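Local coordinates for alpha-glucosidase YIHQ (Escherichia coli, PDB 5AEG), which hydrolyses sulfoquinovosyl diacylglycerides and simpler sulfoquinovosides, releasing sulfoquinovose that the cell degrades as a source of carbon and sulfur, at residues A[135-140]-A[155-160]; A[185-188]-A[192-195]; A[259-262]-A[267-270]. All blocks are in the same frame, centred on the assembly; numbering follows the deposited sequence.

Contact 1. Residues A[135-140]-A[155-160]; sequences QFSYFD and VGRNKQ
Arg157 reaches across to Ser137 and Phe136, tying two loops of the galactose mutarotase-like N-terminal domain of this family 31 glycoside hydrolase beside a calcium site. The arginine gives up the most surface of the three. Its side chain carries a kink at its third torsion (chi3 71°), which turns the guanidinium out of the line of the aliphatic stem to meet residues 136 and 137. NH1 donates a hydrogen bond of 2.9 Å to Ser137 OG, with an angle of 152° at the hydrogen, and the hydroxyl is tilted 17° from the guanidinium plane. A short hydroxyl suits this place because it can take the N-H while also engaging Asp480 OD1, its stronger partner. NH1 is in turn hydrogen-bonded to Asp480 O, and NE to Gln153 O, so that several main-chain and side-chain oxygens fix the rotation of the buried flat group.

Phe136 contributes the methylene rather than the ring. Its CB lies over one face of the guanidinium, offset toward the rim, and comes within 3.6 Å of NH1, while the ring runs on to pack against Ala489 of helix 486-495. The apolar cover leaves the guanidinium to bond through its edges. The Arg157 side chain comes within about 4 Å of the calcium, whose site includes Gln153, Gly154, Asp472 and Asp481; Asp481, which the arginine side chain touches, probably helps to offset its charge next to the metal. One residue on, Asn158 closes an Asx turn: its OD1 accepts from Gln160 N at 3.0 Å, the donor lying in the carbonyl plane.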
ATOM      1  N   GLN A 135      -2.528   4.398   4.228  1.00 17.96           N
ATOM      2  CA  GLN A 135      -2.441   5.573   5.012  1.00 16.62           C
ATOM      3  C   GLN A 135      -1.473   5.377   6.182  1.00 18.55           C
ATOM      4  O   GLN A 135      -1.533   4.390   6.886  1.00 16.94           O
ATOM      5  CB  GLN A 135      -3.818   5.973   5.492  1.00 17.35           C
ATOM      6  CG  GLN A 135      -4.747   6.385   4.320  1.00 18.16           C
ATOM      7  CD  GLN A 135      -4.253   7.639   3.587  1.00 16.94           C
ATOM      8  OE1 GLN A 135      -3.532   8.503   4.155  1.00 18.97           O
ATOM      9  NE2 GLN A 135      -4.709   7.806   2.366  1.00 18.41           N
ATOM     10  N   PHE A 136      -0.521   6.290   6.293  1.00 17.92           N
ATOM     11  CA  PHE A 136       0.568   6.086   7.246  1.00 17.03           C
ATOM     12  C   PHE A 136       0.509   6.921   8.520  1.00 19.84           C
ATOM     13  O   PHE A 136       1.237   6.617   9.465  1.00 18.58           O
ATOM     14  CB  PHE A 136       1.900   6.378   6.496  1.00 18.07           C
ATOM     15  CG  PHE A 136       2.307   5.356   5.493  1.00 17.69           C
ATOM     16  CD1 PHE A 136       1.866   5.464   4.170  1.00 17.72           C
ATOM     17  CD2 PHE A 136       3.229   4.357   5.808  1.00 19.76           C
ATOM     18  CE1 PHE A 136       2.231   4.562   3.217  1.00 17.35           C
ATOM     19  CE2 PHE A 136       3.634   3.483   4.857  1.00 16.66           C
ATOM     20  CZ  PHE A 136       3.117   3.576   3.558  1.00 16.87           C
ATOM     21  N   SER A 137      -0.261   8.024   8.559  1.00 16.48           N
ATOM     22  CA  SER A 137      -0.426   8.834   9.753  1.00 18.21           C
ATOM     23  C   SER A 137      -1.758   8.662  10.490  1.00 19.23           C
ATOM     24  O   SER A 137      -1.867   8.973  11.689  1.00 19.90           O
ATOM     25  CB  SER A 137      -0.299  10.341   9.409  1.00 18.42           C
ATOM     26  OG  SER A 137       1.005  10.658   8.920  1.00 19.85           O
ATOM     27  N   TYR A 138      -2.774   8.194   9.780  1.00 18.23           N
ATOM     28  CA  TYR A 138      -4.124   8.025  10.312  1.00 19.79           C
ATOM     29  C   TYR A 138      -4.608   6.663   9.880  1.00 22.14           C
ATOM     30  O   TYR A 138      -4.303   6.221   8.747  1.00 23.33           O
ATOM     31  CB  TYR A 138      -5.070   9.113   9.778  1.00 20.14           C
ATOM     32  CG  TYR A 138      -4.752  10.455  10.396  1.00 21.75           C
ATOM     33  CD1 TYR A 138      -5.074  10.723  11.723  1.00 27.00           C
ATOM     34  CD2 TYR A 138      -4.025  11.420   9.681  1.00 20.68           C
ATOM     35  CE1 TYR A 138      -4.681  11.942  12.330  1.00 31.49           C
ATOM     36  CE2 TYR A 138      -3.687  12.629  10.242  1.00 24.94           C
ATOM     37  CZ  TYR A 138      -4.011  12.901  11.545  1.00 30.27           C
ATOM     38  OH  TYR A 138      -3.631  14.120  12.035  1.00 33.11           O
ATOM     39  N   PHE A 139      -5.353   5.972  10.768  1.00 18.65           N
ATOM     40  CA  PHE A 139      -6.092   4.801  10.310  1.00 19.54           C
ATOM     41  C   PHE A 139      -7.537   5.244  10.245  1.00 18.46           C
ATOM     42  O   PHE A 139      -8.123   5.297   9.133  1.00 19.61           O
ATOM     43  CB  PHE A 139      -5.846   3.576  11.238  1.00 20.49           C
ATOM     44  CG  PHE A 139      -6.696   2.375  10.910  1.00 18.46           C
ATOM     45  CD1 PHE A 139      -6.977   1.988   9.576  1.00 18.32           C
ATOM     46  CD2 PHE A 139      -7.245   1.619  11.968  1.00 19.04           C
ATOM     47  CE1 PHE A 139      -7.812   0.904   9.282  1.00 17.85           C
ATOM     48  CE2 PHE A 139      -8.052   0.532  11.688  1.00 18.67           C
ATOM     49  CZ  PHE A 139      -8.308   0.148  10.342  1.00 19.66           C
ATOM     50  N   ASP A 140      -8.152   5.520  11.412  1.00 17.42           N
ATOM     51  CA  ASP A 140      -9.448   6.252  11.391  1.00 19.46           C
ATOM     52  C   ASP A 140      -9.189   7.561  10.704  1.00 19.56           C
ATOM     53  O   ASP A 140      -8.411   8.375  11.185  1.00 19.89           O
ATOM     54  CB  ASP A 140      -9.927   6.505  12.778  1.00 20.74           C
ATOM     55  CG  ASP A 140     -11.300   7.211  12.838  1.00 24.40           C
ATOM     56  OD1 ASP A 140     -12.007   7.397  11.853  1.00 21.88           O
ATOM     57  OD2 ASP A 140     -11.664   7.558  13.952  1.00 25.42           O
ATOM     58  N   VAL A 155       9.533  12.253   3.314  1.00 20.34           N
ATOM     59  CA  VAL A 155      10.607  11.897   4.286  1.00 19.49           C
ATOM     60  C   VAL A 155      10.341  12.754   5.499  1.00 23.17           C
ATOM     61  O   VAL A 155      10.529  14.003   5.510  1.00 20.45           O
ATOM     62  CB  VAL A 155      11.981  12.244   3.650  1.00 20.27           C
ATOM     63  CG1 VAL A 155      13.115  12.139   4.664  1.00 18.00           C
ATOM     64  CG2 VAL A 155      12.172  11.474   2.331  1.00 18.98           C
ATOM     65  N   GLY A 156       9.910  12.114   6.581  1.00 20.32           N
ATOM     66  CA  GLY A 156       9.445  12.826   7.776  1.00 17.85           C
ATOM     67  C   GLY A 156       7.918  12.946   7.871  1.00 17.64           C
ATOM     68  O   GLY A 156       7.328  12.600   8.881  1.00 18.15           O
ATOM     69  N   ARG A 157       7.288  13.519   6.844  1.00 18.88           N
ATOM     70  CA  ARG A 157       5.799  13.553   6.707  1.00 19.71           C
ATOM     71  C   ARG A 157       5.052  14.388   7.727  1.00 21.33           C
ATOM     72  O   ARG A 157       3.844  14.238   7.888  1.00 20.91           O
ATOM     73  CB  ARG A 157       5.263  12.136   6.672  1.00 18.86           C
ATOM     74  CG  ARG A 157       5.913  11.256   5.599  1.00 20.05           C
ATOM     75  CD  ARG A 157       5.437   9.811   5.528  1.00 19.38           C
ATOM     76  NE  ARG A 157       4.022   9.827   4.965  1.00 21.87           N
ATOM     77  CZ  ARG A 157       2.931   9.867   5.698  1.00 20.24           C
ATOM     78  NH1 ARG A 157       3.014   9.787   6.989  1.00 22.39           N
ATOM     79  NH2 ARG A 157       1.710   9.968   5.139  1.00 22.13           N
ATOM     80  N   ASN A 158       5.729  15.279   8.471  1.00 20.67           N
ATOM     81  CA  ASN A 158       5.052  16.044   9.548  1.00 22.17           C
ATOM     82  C   ASN A 158       5.704  17.410   9.588  1.00 22.55           C
ATOM     83  O   ASN A 158       6.913  17.506   9.884  1.00 21.39           O
ATOM     84  CB  ASN A 158       5.136  15.287  10.885  1.00 22.23           C
ATOM     85  CG  ASN A 158       4.412  15.976  12.012  1.00 25.84           C
ATOM     86  OD1 ASN A 158       4.441  17.208  12.137  1.00 24.23           O
ATOM     87  ND2 ASN A 158       3.784  15.211  12.853  1.00 23.32           N
ATOM     88  N   LYS A 159       4.944  18.459   9.243  1.00 23.29           N
ATOM     89  CA  LYS A 159       5.599  19.815   9.126  1.00 27.74           C
ATOM     90  C   LYS A 159       6.274  20.318  10.429  1.00 25.54           C
ATOM     91  O   LYS A 159       7.134  21.154  10.353  1.00 25.37           O
ATOM     92  CB  LYS A 159       4.638  20.908   8.593  1.00 26.21           C
ATOM     93  CG  LYS A 159       4.096  20.586   7.222  1.00 28.32           C
ATOM     94  CD  LYS A 159       5.085  20.107   6.190  1.00 26.88           C
ATOM     95  CE  LYS A 159       4.509  20.170   4.812  1.00 26.21           C
ATOM     96  NZ  LYS A 159       5.382  19.561   3.789  1.00 22.72           N
ATOM     97  N   GLN A 160       5.922  19.741  11.564  1.00 22.61           N
ATOM     98  CA  GLN A 160       6.550  20.031  12.828  1.00 30.62           C
ATOM     99  C   GLN A 160       7.699  19.163  13.209  1.00 26.41           C
ATOM    100  O   GLN A 160       8.154  19.284  14.318  1.00 27.59           O
ATOM    101  CB  GLN A 160       5.482  20.068  13.916  1.00 32.68           C
ATOM    102  CG  GLN A 160       4.427  21.075  13.481  1.00 43.47           C
ATOM    103  CD  GLN A 160       3.699  21.619  14.643  1.00 51.62           C
ATOM    104  OE1 GLN A 160       3.774  22.802  14.922  1.00 71.28           O
ATOM    105  NE2 GLN A 160       3.038  20.747  15.374  1.00 61.03           N
TER

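Contact 2. Residues A[185-188]-A[192-195]; sequences PTFV and KYYC
Phe187 and Cys195 face each other as a hydrogen-bonded pair in the antiparallel beta hairpin of strands 186-189 and 193-197, part of the N-terminal mutarotase-like domain. Two backbone bonds hold them, Phe187 N to Cys195 O at 3.0 Å and Cys195 N to Phe187 O at 2.8 Å. The next pair, Val188 with Tyr194, is non-hydrogen-bonded, and its CA atoms stand 4.3 Å apart. Weak CA-H...O contacts supplement the main bonds: Thr186 CA lies 3.2 Å from Cys195 O, and Val188 CA approaches Tyr193 O.

The aromatic contacts gather on the face that carries Phe187 and Cys195. With CG lodged between backbone N and carbonyl carbon (chi1 68°), the Phe187 ring stands up beside the opposite strand and receives Cys195 CB over one face in a CH-pi contact, 4.0 Å from the ring centroid. The slim cysteine can come this close, and its SG meets the same ring obliquely. At the ring's edge, Tyr193 OH comes within 3.9 Å of Phe187 CE2. A leucine here, having no ring, would probably leave Cys195 CB without its CH-pi face and open a gap beside Tyr193 OH.

Aliphatic packing marks the other face, where Val188 CG2 sits 4.2 Å from Tyr194 CB; the tyrosine hydroxyl leads away to Glu227. Beta-branched and aromatic residues suit such extended backbones. That face is covered by helix 232-243, Leu235 touching both Val188 and Tyr194, whereas Phe187 meets Phe207 edge-to-face. Backbone bonds continue outward to strand 129-133 beyond residues 186-188 and to strand 221-228 beyond residues 192-195.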
ATOM      1  N   PRO A 185      -9.564   5.581  -3.955  1.00 18.68           N
ATOM      2  CA  PRO A 185     -10.848   6.268  -3.706  1.00 18.32           C
ATOM      3  C   PRO A 185     -11.915   5.287  -3.255  1.00 20.46           C
ATOM      4  O   PRO A 185     -12.930   5.098  -3.929  1.00 19.19           O
ATOM      5  CB  PRO A 185     -11.154   6.922  -5.071  1.00 18.20           C
ATOM      6  CG  PRO A 185     -10.565   5.981  -6.019  1.00 20.00           C
ATOM      7  CD  PRO A 185      -9.246   5.543  -5.381  1.00 19.24           C
ATOM      8  N   THR A 186     -11.666   4.671  -2.093  1.00 22.41           N
ATOM      9  CA  THR A 186     -12.430   3.496  -1.576  1.00 23.03           C
ATOM     10  C   THR A 186     -12.366   3.651  -0.045  1.00 22.78           C
ATOM     11  O   THR A 186     -11.285   3.862   0.506  1.00 21.35           O
ATOM     12  CB  THR A 186     -11.758   2.194  -1.964  1.00 26.36           C
ATOM     13  OG1 THR A 186     -11.626   2.146  -3.378  1.00 23.37           O
ATOM     14  CG2 THR A 186     -12.538   0.998  -1.493  1.00 25.24           C
ATOM     15  N   PHE A 187     -13.512   3.626   0.653  1.00 21.43           N
ATOM     16  CA  PHE A 187     -13.528   3.781   2.094  1.00 19.02           C
ATOM     17  C   PHE A 187     -14.646   2.911   2.697  1.00 22.46           C
ATOM     18  O   PHE A 187     -15.550   2.428   1.967  1.00 18.78           O
ATOM     19  CB  PHE A 187     -13.588   5.248   2.585  1.00 19.17           C
ATOM     20  CG  PHE A 187     -14.859   5.985   2.320  1.00 19.83           C
ATOM     21  CD1 PHE A 187     -15.039   6.691   1.136  1.00 24.09           C
ATOM     22  CD2 PHE A 187     -15.926   5.972   3.233  1.00 21.21           C
ATOM     23  CE1 PHE A 187     -16.191   7.410   0.921  1.00 22.91           C
ATOM     24  CE2 PHE A 187     -17.076   6.638   2.960  1.00 21.28           C
ATOM     25  CZ  PHE A 187     -17.198   7.359   1.816  1.00 21.74           C
ATOM     26  N   VAL A 188     -14.463   2.641   3.971  1.00 21.95           N
ATOM     27  CA  VAL A 188     -15.419   1.906   4.843  1.00 19.86           C
ATOM     28  C   VAL A 188     -15.869   2.840   5.913  1.00 19.65           C
ATOM     29  O   VAL A 188     -15.085   3.475   6.621  1.00 21.21           O
ATOM     30  CB  VAL A 188     -14.765   0.708   5.492  1.00 20.93           C
ATOM     31  CG1 VAL A 188     -15.593   0.072   6.583  1.00 20.22           C
ATOM     32  CG2 VAL A 188     -14.530  -0.313   4.454  1.00 18.37           C
ATOM     33  N   LYS A 192     -21.303   0.505   8.355  1.00 24.57           N
ATOM     34  CA  LYS A 192     -21.120  -0.777   7.761  1.00 22.77           C
ATOM     35  C   LYS A 192     -21.467  -0.826   6.264  1.00 23.96           C
ATOM     36  O   LYS A 192     -22.323  -1.618   5.786  1.00 26.82           O
ATOM     37  CB  LYS A 192     -21.812  -1.888   8.590  1.00 27.24           C
ATOM     38  CG  LYS A 192     -21.077  -2.179   9.876  1.00 27.03           C
ATOM     39  CD  LYS A 192     -21.734  -3.325  10.655  1.00 30.39           C
ATOM     40  CE  LYS A 192     -20.990  -3.613  11.942  1.00 34.61           C
ATOM     41  NZ  LYS A 192     -21.667  -4.768  12.610  1.00 32.87           N
ATOM     42  N   TYR A 193     -20.838   0.082   5.512  1.00 21.81           N
ATOM     43  CA  TYR A 193     -20.878   0.042   4.088  1.00 21.55           C
ATOM     44  C   TYR A 193     -19.482   0.415   3.611  1.00 22.91           C
ATOM     45  O   TYR A 193     -18.713   1.008   4.377  1.00 22.27           O
ATOM     46  CB  TYR A 193     -21.890   0.997   3.505  1.00 22.80           C
ATOM     47  CG  TYR A 193     -21.620   2.479   3.668  1.00 20.62           C
ATOM     48  CD1 TYR A 193     -20.767   3.155   2.781  1.00 22.09           C
ATOM     49  CD2 TYR A 193     -22.222   3.229   4.658  1.00 21.14           C
ATOM     50  CE1 TYR A 193     -20.537   4.532   2.921  1.00 23.56           C
ATOM     51  CE2 TYR A 193     -22.034   4.609   4.765  1.00 23.38           C
ATOM     52  CZ  TYR A 193     -21.137   5.247   3.860  1.00 25.06           C
ATOM     53  OH  TYR A 193     -20.850   6.624   3.994  1.00 24.00           O
ATOM     54  N   TYR A 194     -19.239   0.140   2.365  1.00 23.47           N
ATOM     55  CA  TYR A 194     -18.052   0.699   1.684  1.00 20.95           C
ATOM     56  C   TYR A 194     -18.535   1.514   0.556  1.00 25.18           C
ATOM     57  O   TYR A 194     -19.626   1.242  -0.011  1.00 24.88           O
ATOM     58  CB  TYR A 194     -17.144  -0.418   1.132  1.00 19.17           C
ATOM     59  CG  TYR A 194     -17.602  -1.289  -0.075  1.00 22.19           C
ATOM     60  CD1 TYR A 194     -17.672  -0.776  -1.366  1.00 27.91           C
ATOM     61  CD2 TYR A 194     -17.921  -2.643   0.073  1.00 23.23           C
ATOM     62  CE1 TYR A 194     -18.114  -1.564  -2.428  1.00 31.15           C
ATOM     63  CE2 TYR A 194     -18.351  -3.427  -1.012  1.00 25.82           C
ATOM     64  CZ  TYR A 194     -18.478  -2.869  -2.251  1.00 28.15           C
ATOM     65  OH  TYR A 194     -18.885  -3.569  -3.385  1.00 30.32           O
ATOM     66  N   CYS A 195     -17.732   2.522   0.206  1.00 22.59           N
ATOM     67  CA  CYS A 195     -17.945   3.296  -1.024  1.00 22.01           C
ATOM     68  C   CYS A 195     -16.717   3.222  -1.922  1.00 23.99           C
ATOM     69  O   CYS A 195     -15.609   3.481  -1.438  1.00 21.86           O
ATOM     70  CB  CYS A 195     -18.205   4.715  -0.616  1.00 20.79           C
ATOM     71  SG  CYS A 195     -18.245   5.884  -1.983  1.00 24.51           S
TER

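Contact 3. Residues A[259-262]-A[267-270]; sequences LGIQ and VCQK
The flat groups where Ile261 and Gln262 meet Val267 and Cys268 are peptide carbonyls, with no ring or guanidinium among them. Gln262 O lies 3.6 Å from Val267 CG1, and Cys268 O lies 4.0 Å from Ile261 CD1; both are van der Waals contacts of oxygen with methyl. The Gln262 side-chain amide turns from the helix instead, its NE2 bonded to Glu538 OE1 and its OE1 to Gln288 NE2.

This is the start of the beta-alpha-beta unit formed by strand 257-260, helix 265-277 and strand 282-286 in the catalytic TIM barrel. Just past the strand, Ile261 points at the first turn of helix 265-277, where its CG2 meets both Val267 and Cys268. This methyl, anti to the backbone N, touches Cys268 SG at 3.7 Å and Val267 CG1 at 4.0 Å, the isoleucine and valine side chains crossing at a slant. The longer branch lies along the backbone of Cys268, where CD1 stands 4.0 Å from Cys268 CA. A beta-branched isoleucine suits the place because one branch packs on the helix side chains and the other on its backbone, while the small cysteine lets the helix sit close. The Cys268 side chain also touches Ile285 of the next barrel strand and Trp323 of helix 316-325.

No hydrogen bond spans the two segments, so their mutual hold rests on shape and apolar burial. The polar work falls to Gln262: Gln288 is a residue that binds the sulfolipid substrate, and the amide bond to it is consistent with Gln262 being a second-shell residue that helps to position Gln288.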
ATOM      1  N   LEU A 259      17.306 -12.154   3.112  1.00 19.45           N
ATOM      2  CA  LEU A 259      18.372 -11.225   3.469  1.00 18.90           C
ATOM      3  C   LEU A 259      18.602 -10.259   2.346  1.00 20.10           C
ATOM      4  O   LEU A 259      18.828 -10.686   1.199  1.00 21.40           O
ATOM      5  CB  LEU A 259      19.671 -11.965   3.744  1.00 18.86           C
ATOM      6  CG  LEU A 259      19.652 -12.949   4.865  1.00 20.57           C
ATOM      7  CD1 LEU A 259      20.905 -13.822   4.812  1.00 20.26           C
ATOM      8  CD2 LEU A 259      19.580 -12.295   6.210  1.00 20.10           C
ATOM      9  N   GLY A 260      18.526  -8.948   2.640  1.00 20.20           N
ATOM     10  CA  GLY A 260      18.785  -7.846   1.640  1.00 17.60           C
ATOM     11  C   GLY A 260      20.263  -7.644   1.653  1.00 16.40           C
ATOM     12  O   GLY A 260      20.859  -7.281   2.669  1.00 20.36           O
ATOM     13  N   ILE A 261      20.860  -7.994   0.512  1.00 20.73           N
ATOM     14  CA  ILE A 261      22.305  -7.909   0.325  1.00 19.91           C
ATOM     15  C   ILE A 261      22.618  -7.234  -1.033  1.00 19.96           C
ATOM     16  O   ILE A 261      21.946  -7.476  -1.981  1.00 24.25           O
ATOM     17  CB  ILE A 261      22.957  -9.275   0.394  1.00 21.47           C
ATOM     18  CG1 ILE A 261      22.545 -10.060   1.682  1.00 20.42           C
ATOM     19  CG2 ILE A 261      24.484  -9.111   0.304  1.00 22.37           C
ATOM     20  CD1 ILE A 261      22.930 -11.537   1.692  1.00 22.63           C
ATOM     21  N   GLN A 262      23.643  -6.388  -1.054  1.00 20.49           N
ATOM     22  CA  GLN A 262      24.196  -5.870  -2.300  1.00 20.10           C
ATOM     23  C   GLN A 262      25.716  -6.160  -2.280  1.00 21.50           C
ATOM     24  O   GLN A 262      26.287  -6.468  -1.241  1.00 22.98           O
ATOM     25  CB  GLN A 262      23.929  -4.379  -2.375  1.00 20.75           C
ATOM     26  CG  GLN A 262      22.447  -4.023  -2.363  1.00 20.28           C
ATOM     27  CD  GLN A 262      22.158  -2.530  -2.390  1.00 22.37           C
ATOM     28  OE1 GLN A 262      21.817  -1.972  -3.446  1.00 25.86           O
ATOM     29  NE2 GLN A 262      22.212  -1.905  -1.264  1.00 25.72           N
ATOM     30  N   VAL A 267      29.798 -11.766  -1.823  1.00 28.42           N
ATOM     31  CA  VAL A 267      29.340 -11.067  -0.625  1.00 28.16           C
ATOM     32  C   VAL A 267      28.014 -11.736  -0.136  1.00 26.31           C
ATOM     33  O   VAL A 267      27.847 -11.965   1.067  1.00 26.43           O
ATOM     34  CB  VAL A 267      29.165  -9.520  -0.851  1.00 30.07           C
ATOM     35  CG1 VAL A 267      28.440  -8.873   0.341  1.00 25.57           C
ATOM     36  CG2 VAL A 267      30.509  -8.812  -0.943  1.00 30.80           C
ATOM     37  N   CYS A 268      27.158 -12.083  -1.082  1.00 22.15           N
ATOM     38  CA  CYS A 268      25.888 -12.727  -0.744  1.00 25.29           C
ATOM     39  C   CYS A 268      26.167 -14.077  -0.129  1.00 25.43           C
ATOM     40  O   CYS A 268      25.623 -14.431   0.904  1.00 23.17           O
ATOM     41  CB  CYS A 268      24.996 -12.888  -1.965  1.00 24.41           C
ATOM     42  SG  CYS A 268      24.233 -11.365  -2.617  1.00 25.24           S
ATOM     43  N   GLN A 269      27.088 -14.813  -0.741  1.00 24.15           N
ATOM     44  CA  GLN A 269      27.508 -16.113  -0.226  1.00 27.26           C
ATOM     45  C   GLN A 269      28.018 -16.104   1.180  1.00 23.97           C
ATOM     46  O   GLN A 269      27.529 -16.952   2.000  1.00 28.47           O
ATOM     47  CB  GLN A 269      28.601 -16.736  -1.158  1.00 29.28           C
ATOM     48  CG  GLN A 269      28.814 -18.224  -0.931  1.00 27.13           C
ATOM     49  CD  GLN A 269      27.629 -19.109  -1.045  1.00 25.77           C
ATOM     50  OE1 GLN A 269      26.948 -19.241  -2.108  1.00 24.62           O
ATOM     51  NE2 GLN A 269      27.393 -19.845   0.046  1.00 28.85           N
ATOM     52  N   LYS A 270      28.906 -15.149   1.497  1.00 23.81           N
ATOM     53  CA  LYS A 270      29.516 -15.072   2.831  1.00 29.92           C
ATOM     54  C   LYS A 270      28.468 -14.743   3.878  1.00 30.52           C
ATOM     55  O   LYS A 270      28.490 -15.252   4.988  1.00 28.76           O
ATOM     56  CB  LYS A 270      30.603 -13.996   2.933  1.00 33.29           C
ATOM     57  CG  LYS A 270      31.963 -14.465   2.353  1.00 53.63           C
ATOM     58  CD  LYS A 270      33.181 -13.683   2.898  1.00 59.97           C
ATOM     59  CE  LYS A 270      33.729 -14.196   4.255  1.00 74.30           C
ATOM     60  NZ  LYS A 270      33.038 -13.660   5.485  1.00 74.66           N
TER

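How the contacts relate
Followed from the N terminus, the three contacts come in series, none enclosing or crossing another. Contact 1 closes a loop that contains strand 145-148 and joins the loops on both sides of that strand next to the calcium site. The chain then runs through helix 162-169 to contact 2, a tight hairpin turn in the same domain. These two lie with their nearest atoms about 7 Å apart and do not touch. Contact 3 opens only in the TIM barrel, closing the short link from its first strand to the helix that follows. Its centre is about 43 Å from that of contact 2, across the centre of the chain, with contact 1 nearer the middle.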